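Local coordinates for SusD-like protein BACOVA_02651 (Bacteroides ovatus, PDB 5E75), which binds polysaccharide at the cell surface and probably captures xyloglucan before its transport into the periplasm for degradation, at residues 380-383 against 384-387; 386-389 against 390-393; 400-403 against 404-408. All coordinates share one frame; numbering follows the deposited sequence.

Interactions 1 and 2 are successive windows on one helix, 382-393; they share F386 and F387, and their centres lie about 9 Å apart. Interaction 1 covers the helix start and interaction 2 the remainder. Interaction 3 opens the next helix, 404-415, with its centre about 11 Å from that of interaction 1 and 12 Å from that of interaction 2. Direct packing joins helix 382-393 to the loop that leads into helix 404-415: F387 CE1 meets I402 CG2 at 3.6 Å, and L384 CD1 reaches it at 3.8 Å. All three are local contacts within a helix or at its N-terminal end, their centres about 20 to 24 Å from the centre of this SusD-family chain.

Interaction 1: residues 380-383 against 384-387; sequences DGRG and LYFF
R382 lies flat on the ring of Y385, one turn of the helix further on. The guanidinium and ring centres are 4.3 Å apart and the planes only 19° from parallel, which makes this a cation-pi stack of the parallel type. The overlap is offset: Y385 CD2 sits over the middle of the guanidinium, whereas R382 NH1 lies above the ring towards its rim. Between the guanidinium and the ring the closest atoms are R382 NH2 and Y385 CE2, 3.5 Å apart. Two features bring the groups together. The tyrosine has CG opposite its own backbone nitrogen (chi1 167°), and the arginine chain folds at both chi2 and chi3, so that the two side chains run alongside each other in the same direction. A water in the guanidinium plane accepts from R382 NH2 at 2.8 Å and makes a weak, longer link to Y385 OH, while R382 NE is held by a salt bridge to E220. The stack, the water and E220 together probably restrain how the flat group turns.

The same residues open the helix. G381 is the N-cap, and its positive phi (92°) would press a CB against the carbonyl oxygen of D380. Its own carbonyl oxygen accepts from Y385 N at 3.2 Å, and R382 O takes F386 N at 3.0 Å. A water also bridges the start of the turn, donating to D380 O and accepting from L384 N.

The F386 ring has Y385 CD2 3.7 Å above one face and meets the Y364 ring at a steep angle. It packs on C219 and E220 of helix 205-221, R382 and F387 touch helix 360-372, and L384 rests on L378 and I402 in the loops.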
loop_
_atom_site.group_PDB
_atom_site.type_symbol
_atom_site.label_atom_id
_atom_site.label_comp_id
_atom_site.label_asym_id
_atom_site.label_seq_id
_atom_site.Cartn_x
_atom_site.Cartn_y
_atom_site.Cartn_z
ATOM N N ASP A 380 -0.655 -3.423 28.227
ATOM C CA ASP A 380 -0.248 -4.802 28.442
ATOM C C ASP A 380 -0.733 -5.684 27.314
ATOM O O ASP A 380 -1.402 -5.216 26.396
ATOM C CB ASP A 380 -0.765 -5.334 29.788
ATOM C CG ASP A 380 -2.274 -5.210 29.940
ATOM O OD1 ASP A 380 -3.007 -5.256 28.933
ATOM O OD2 ASP A 380 -2.740 -5.076 31.094
ATOM N N GLY A 381 -0.382 -6.957 27.397
ATOM C CA GLY A 381 -0.888 -7.946 26.470
ATOM C C GLY A 381 -0.026 -8.180 25.247
ATOM O O GLY A 381 0.966 -7.478 24.985
ATOM N N ARG A 382 -0.419 -9.198 24.487
ATOM C CA ARG A 382 0.366 -9.633 23.340
ATOM C C ARG A 382 0.270 -8.657 22.175
ATOM O O ARG A 382 1.189 -8.580 21.375
ATOM C CB ARG A 382 -0.042 -11.039 22.906
ATOM C CG ARG A 382 0.215 -12.124 23.963
ATOM C CD ARG A 382 1.704 -12.324 24.247
ATOM N NE ARG A 382 2.366 -13.036 23.163
ATOM C CZ ARG A 382 3.666 -13.286 23.084
ATOM N NH1 ARG A 382 4.497 -12.874 24.032
ATOM N NH2 ARG A 382 4.149 -13.951 22.047
ATOM N N GLY A 383 -0.822 -7.913 22.075
ATOM C CA GLY A 383 -0.919 -6.884 21.052
ATOM C C GLY A 383 0.181 -5.848 21.206
ATOM O O GLY A 383 0.821 -5.460 20.223
ATOM N N LEU A 384 0.419 -5.403 22.430
ATOM C CA LEU A 384 1.490 -4.454 22.712
ATOM C C LEU A 384 2.855 -5.079 22.411
ATOM O O LEU A 384 3.755 -4.410 21.884
ATOM C CB LEU A 384 1.414 -3.972 24.165
ATOM C CG LEU A 384 2.470 -2.945 24.579
ATOM C CD1 LEU A 384 2.380 -1.651 23.751
ATOM C CD2 LEU A 384 2.337 -2.651 26.097
ATOM N N TYR A 385 3.015 -6.359 22.727
ATOM C CA TYR A 385 4.248 -7.066 22.414
ATOM C C TYR A 385 4.542 -6.986 20.926
ATOM O O TYR A 385 5.666 -6.686 20.531
ATOM C CB TYR A 385 4.188 -8.531 22.860
ATOM C CG TYR A 385 5.297 -9.403 22.313
ATOM C CD1 TYR A 385 6.614 -9.224 22.709
ATOM C CD2 TYR A 385 5.020 -10.390 21.378
ATOM C CE1 TYR A 385 7.621 -10.021 22.210
ATOM C CE2 TYR A 385 6.008 -11.192 20.877
ATOM C CZ TYR A 385 7.317 -11.003 21.295
ATOM O OH TYR A 385 8.309 -11.799 20.787
ATOM N N PHE A 386 3.543 -7.241 20.091
ATOM C CA PHE A 386 3.791 -7.272 18.655
ATOM C C PHE A 386 4.004 -5.876 18.091
ATOM O O PHE A 386 4.802 -5.713 17.169
ATOM C CB PHE A 386 2.710 -8.085 17.926
ATOM C CG PHE A 386 2.886 -9.585 18.099
ATOM C CD1 PHE A 386 3.929 -10.232 17.482
ATOM C CD2 PHE A 386 2.047 -10.319 18.931
ATOM C CE1 PHE A 386 4.139 -11.580 17.651
ATOM C CE2 PHE A 386 2.260 -11.664 19.126
ATOM C CZ PHE A 386 3.305 -12.303 18.485
ATOM N N PHE A 387 3.358 -4.861 18.665
ATOM C CA PHE A 387 3.688 -3.481 18.334
ATOM C C PHE A 387 5.173 -3.243 18.621
ATOM O O PHE A 387 5.919 -2.680 17.797
ATOM C CB PHE A 387 2.823 -2.507 19.152
ATOM C CG PHE A 387 3.178 -1.059 18.971
ATOM C CD1 PHE A 387 4.213 -0.481 19.700
ATOM C CD2 PHE A 387 2.473 -0.263 18.086
ATOM C CE1 PHE A 387 4.542 0.848 19.533
ATOM C CE2 PHE A 387 2.800 1.087 17.924
ATOM C CZ PHE A 387 3.846 1.626 18.640
HETATM O O HOH W 1 -2.278 -6.276 24.008
HETATM O O HOH W 2 6.860 -14.752 21.769
#

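Interaction 2: residues 386-389 against 390-393; sequences FFNR and VRER
From its middle to its C-terminal end, helix 382-393 carries an i to i+3 salt bridge, R389 with E392, and an i to i+4 pairing of F387 with R391. R389 NH1 donates to E392 OE1 at 2.9 Å, with an N-H...O angle of 145°. The carboxylate oxygen is met on its anti side and somewhat out of plane, and the two planar groups are turned 54° against each other, so this is a single-oxygen bridge and no paired, coplanar fork. E392 extends from its CB with CG opposite the backbone nitrogen, while R389, bent at chi2 and chi3, reaches forward along the helix to it; R389 CD also comes within 3.5 Å of the same oxygen.

Round the helix, F387 and R391 run side by side. The arginine touches the ring with its methylenes: R391 CG is 3.6 Å and R391 CD 3.7 Å from F387 CE1. Its first torsion puts CG beside the backbone nitrogen (chi1 -57°), on the side of F387, one turn earlier. N388 OD1 meets R391 CG as well, and N388 ND2 is hydrogen-bonded to the K399 carbonyl oxygen. Backbone bonds from R391 N to F387 O and from E392 N to N388 O (2.8 Å) hold the turns; V390 N makes only weak ones.

The charged ends look outward from this helix to partners in other parts of the fold. R391 binds E410, E293 and the N397 carbonyl, R393 pairs with E243 and E414, and R389 NH2 with D225. Each buried arginine thus probably has its charge balanced by carboxylates, while R389, in salt bridges to both E392 and D225, is likely to be restrained in its rotation.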
loop_
_atom_site.group_PDB
_atom_site.type_symbol
_atom_site.label_atom_id
_atom_site.label_comp_id
_atom_site.label_asym_id
_atom_site.label_seq_id
_atom_site.Cartn_x
_atom_site.Cartn_y
_atom_site.Cartn_z
ATOM N N PHE A 386 3.543 -7.241 20.091
ATOM C CA PHE A 386 3.791 -7.272 18.655
ATOM C C PHE A 386 4.004 -5.876 18.091
ATOM O O PHE A 386 4.802 -5.713 17.169
ATOM C CB PHE A 386 2.710 -8.085 17.926
ATOM C CG PHE A 386 2.886 -9.585 18.099
ATOM C CD1 PHE A 386 3.929 -10.232 17.482
ATOM C CD2 PHE A 386 2.047 -10.319 18.931
ATOM C CE1 PHE A 386 4.139 -11.580 17.651
ATOM C CE2 PHE A 386 2.260 -11.664 19.126
ATOM C CZ PHE A 386 3.305 -12.303 18.485
ATOM N N PHE A 387 3.358 -4.861 18.665
ATOM C CA PHE A 387 3.688 -3.481 18.334
ATOM C C PHE A 387 5.173 -3.243 18.621
ATOM O O PHE A 387 5.919 -2.680 17.797
ATOM C CB PHE A 387 2.823 -2.507 19.152
ATOM C CG PHE A 387 3.178 -1.059 18.971
ATOM C CD1 PHE A 387 4.213 -0.481 19.700
ATOM C CD2 PHE A 387 2.473 -0.263 18.086
ATOM C CE1 PHE A 387 4.542 0.848 19.533
ATOM C CE2 PHE A 387 2.800 1.087 17.924
ATOM C CZ PHE A 387 3.846 1.626 18.640
ATOM N N ASN A 388 5.611 -3.697 19.790
ATOM C CA ASN A 388 6.983 -3.460 20.199
ATOM C C ASN A 388 8.014 -4.277 19.433
ATOM O O ASN A 388 9.187 -3.881 19.377
ATOM C CB ASN A 388 7.126 -3.597 21.726
ATOM C CG ASN A 388 6.690 -2.341 22.446
ATOM O OD1 ASN A 388 6.867 -1.231 21.945
ATOM N ND2 ASN A 388 6.128 -2.503 23.626
ATOM N N ARG A 389 7.598 -5.373 18.792
ATOM C CA ARG A 389 8.486 -6.096 17.895
ATOM C C ARG A 389 8.818 -5.230 16.677
ATOM O O ARG A 389 9.938 -5.273 16.170
ATOM C CB ARG A 389 7.867 -7.421 17.438
ATOM C CG ARG A 389 7.910 -8.550 18.479
ATOM C CD ARG A 389 9.326 -9.104 18.659
ATOM N NE ARG A 389 9.790 -9.674 17.404
ATOM C CZ ARG A 389 10.823 -9.243 16.678
ATOM N NH1 ARG A 389 11.610 -8.261 17.098
ATOM N NH2 ARG A 389 11.095 -9.838 15.521
ATOM N N VAL A 390 7.839 -4.451 16.209
ATOM C CA VAL A 390 8.079 -3.553 15.079
ATOM C C VAL A 390 9.086 -2.458 15.486
ATOM O O VAL A 390 10.018 -2.123 14.735
ATOM C CB VAL A 390 6.759 -2.966 14.544
ATOM C CG1 VAL A 390 7.028 -1.988 13.404
ATOM C CG2 VAL A 390 5.831 -4.082 14.061
ATOM N N ARG A 391 8.901 -1.901 16.676
ATOM C CA ARG A 391 9.845 -0.923 17.227
ATOM C C ARG A 391 11.249 -1.530 17.348
ATOM O O ARG A 391 12.260 -0.906 16.972
ATOM C CB ARG A 391 9.396 -0.489 18.627
ATOM C CG ARG A 391 7.993 0.109 18.730
ATOM C CD ARG A 391 7.935 1.557 18.321
ATOM N NE ARG A 391 8.737 2.432 19.189
ATOM C CZ ARG A 391 8.806 3.748 19.038
ATOM N NH1 ARG A 391 8.103 4.356 18.092
ATOM N NH2 ARG A 391 9.566 4.480 19.852
ATOM N N GLU A 392 11.311 -2.719 17.937
ATOM C CA GLU A 392 12.573 -3.414 18.171
ATOM C C GLU A 392 13.309 -3.684 16.857
ATOM O O GLU A 392 14.527 -3.516 16.763
ATOM C CB GLU A 392 12.304 -4.727 18.906
ATOM C CG GLU A 392 13.517 -5.528 19.298
ATOM C CD GLU A 392 13.124 -6.673 20.193
ATOM O OE1 GLU A 392 12.198 -7.422 19.818
ATOM O OE2 GLU A 392 13.698 -6.792 21.302
ATOM N N ARG A 393 12.578 -4.106 15.824
ATOM C CA ARG A 393 13.212 -4.379 14.546
ATOM C C ARG A 393 13.817 -3.110 13.937
ATOM O O ARG A 393 14.875 -3.167 13.298
ATOM C CB ARG A 393 12.211 -5.039 13.585
ATOM C CG ARG A 393 12.836 -5.594 12.310
ATOM C CD ARG A 393 12.833 -4.597 11.126
ATOM N NE ARG A 393 11.478 -4.324 10.660
ATOM C CZ ARG A 393 10.790 -5.139 9.864
ATOM N NH1 ARG A 393 11.336 -6.258 9.407
ATOM N NH2 ARG A 393 9.541 -4.844 9.522
#

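Interaction 3: residues 400-403 against 404-408; sequences SSIT and LDDII
The chain comes through I402 and T403 in an extended form and turns into helix at L404, where I407 N donates to T403 O at 3.1 Å with the donor lying in the carbonyl plane. T403 is the N-cap, and the reach back to it comes from D406 on the first turn. D406 OD2 accepts from T403 N at 2.9 Å with an N-H...O angle of 157°, the donor arriving on the anti side of the carboxylate. A weak bond from T403 OG1 to the same oxygen, 3.4 Å long, adds to it. D406 sets its CG beside its own backbone nitrogen (chi1 -67°), which directs the carboxylate back over the helix start. This is the side-chain-to-N-cap half of a capping box, here flanked by a hydrophobic staple: I402, just before the N-cap, meets I407 through their end methyls, CD1 to CD1, at 4.0 Å. The two isoleucines approach at a slant, with I407 CG1 also 3.6 Å from T403 O.

One water ties the carboxylate to the incoming loop, donating to D406 OD2 at 2.6 Å and to S401 O at 3.0 Å. With an alanine at D406 the carboxylate is gone, and T403 N would probably lose its acceptor and the water one of its two, loosening the hold on the N-cap backbone. The I402 backbone is hydrogen-bonded with that of L378, while L404 and I407 lie against E369 and L372 of helix 360-372.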
loop_
_atom_site.group_PDB
_atom_site.type_symbol
_atom_site.label_atom_id
_atom_site.label_comp_id
_atom_site.label_asym_id
_atom_site.label_seq_id
_atom_site.Cartn_x
_atom_site.Cartn_y
_atom_site.Cartn_z
ATOM N N SER A 400 5.906 1.493 26.698
ATOM C CA SER A 400 5.243 0.790 27.795
ATOM C C SER A 400 3.731 0.914 27.705
ATOM O O SER A 400 3.004 0.173 28.360
ATOM C CB SER A 400 5.722 1.332 29.149
ATOM O OG SER A 400 5.522 2.723 29.205
ATOM N N SER A 401 3.264 1.858 26.897
ATOM C CA SER A 401 1.840 2.005 26.615
ATOM C C SER A 401 1.688 2.697 25.265
ATOM O O SER A 401 2.552 3.480 24.867
ATOM C CB SER A 401 1.159 2.816 27.713
ATOM O OG SER A 401 1.530 4.171 27.644
ATOM N N ILE A 402 0.606 2.386 24.550
ATOM C CA ILE A 402 0.333 3.029 23.271
ATOM C C ILE A 402 -1.083 3.553 23.203
ATOM O O ILE A 402 -1.999 3.017 23.853
ATOM C CB ILE A 402 0.580 2.083 22.062
ATOM C CG1 ILE A 402 -0.310 0.841 22.112
ATOM C CG2 ILE A 402 2.046 1.674 22.013
ATOM C CD1 ILE A 402 -0.149 -0.093 20.903
ATOM N N THR A 403 -1.241 4.608 22.413
ATOM C CA THR A 403 -2.534 5.160 22.066
ATOM C C THR A 403 -2.735 5.051 20.549
ATOM O O THR A 403 -1.829 4.633 19.808
ATOM C CB THR A 403 -2.623 6.648 22.416
ATOM O OG1 THR A 403 -1.760 7.392 21.548
ATOM C CG2 THR A 403 -2.224 6.921 23.877
ATOM N N LEU A 404 -3.913 5.441 20.078
ATOM C CA LEU A 404 -4.168 5.451 18.644
ATOM C C LEU A 404 -3.159 6.377 17.944
ATOM O O LEU A 404 -2.698 6.081 16.837
ATOM C CB LEU A 404 -5.608 5.862 18.347
ATOM C CG LEU A 404 -5.985 5.838 16.860
ATOM C CD1 LEU A 404 -5.902 4.426 16.269
ATOM C CD2 LEU A 404 -7.363 6.441 16.653
ATOM N N ASP A 405 -2.792 7.489 18.571
ATOM C CA ASP A 405 -1.815 8.384 17.966
ATOM C C ASP A 405 -0.459 7.709 17.764
ATOM O O ASP A 405 0.219 7.955 16.761
ATOM C CB ASP A 405 -1.651 9.654 18.806
ATOM C CG ASP A 405 -2.852 10.566 18.727
ATOM O OD1 ASP A 405 -3.603 10.519 17.729
ATOM O OD2 ASP A 405 -3.039 11.353 19.685
ATOM N N ASP A 406 -0.066 6.845 18.687
ATOM C CA ASP A 406 1.180 6.102 18.541
ATOM C C ASP A 406 1.079 5.132 17.370
ATOM O O ASP A 406 2.043 4.946 16.634
ATOM C CB ASP A 406 1.512 5.307 19.808
ATOM C CG ASP A 406 1.843 6.184 20.984
ATOM O OD1 ASP A 406 2.698 7.083 20.844
ATOM O OD2 ASP A 406 1.243 5.962 22.055
ATOM N N ILE A 407 -0.090 4.526 17.197
ATOM C CA ILE A 407 -0.297 3.574 16.109
ATOM C C ILE A 407 -0.288 4.269 14.755
ATOM O O ILE A 407 0.320 3.762 13.799
ATOM C CB ILE A 407 -1.589 2.771 16.315
ATOM C CG1 ILE A 407 -1.407 1.907 17.564
ATOM C CG2 ILE A 407 -1.908 1.918 15.094
ATOM C CD1 ILE A 407 -2.622 1.147 18.020
ATOM N N ILE A 408 -0.915 5.434 14.665
ATOM C CA ILE A 408 -0.925 6.192 13.419
ATOM C C ILE A 408 0.513 6.519 13.006
ATOM O O ILE A 408 0.898 6.334 11.851
ATOM C CB ILE A 408 -1.781 7.478 13.518
ATOM C CG1 ILE A 408 -3.258 7.101 13.674
ATOM C CG2 ILE A 408 -1.562 8.378 12.295
ATOM C CD1 ILE A 408 -4.159 8.279 14.097
HETATM O O HOH W 3 2.224 6.416 24.469
#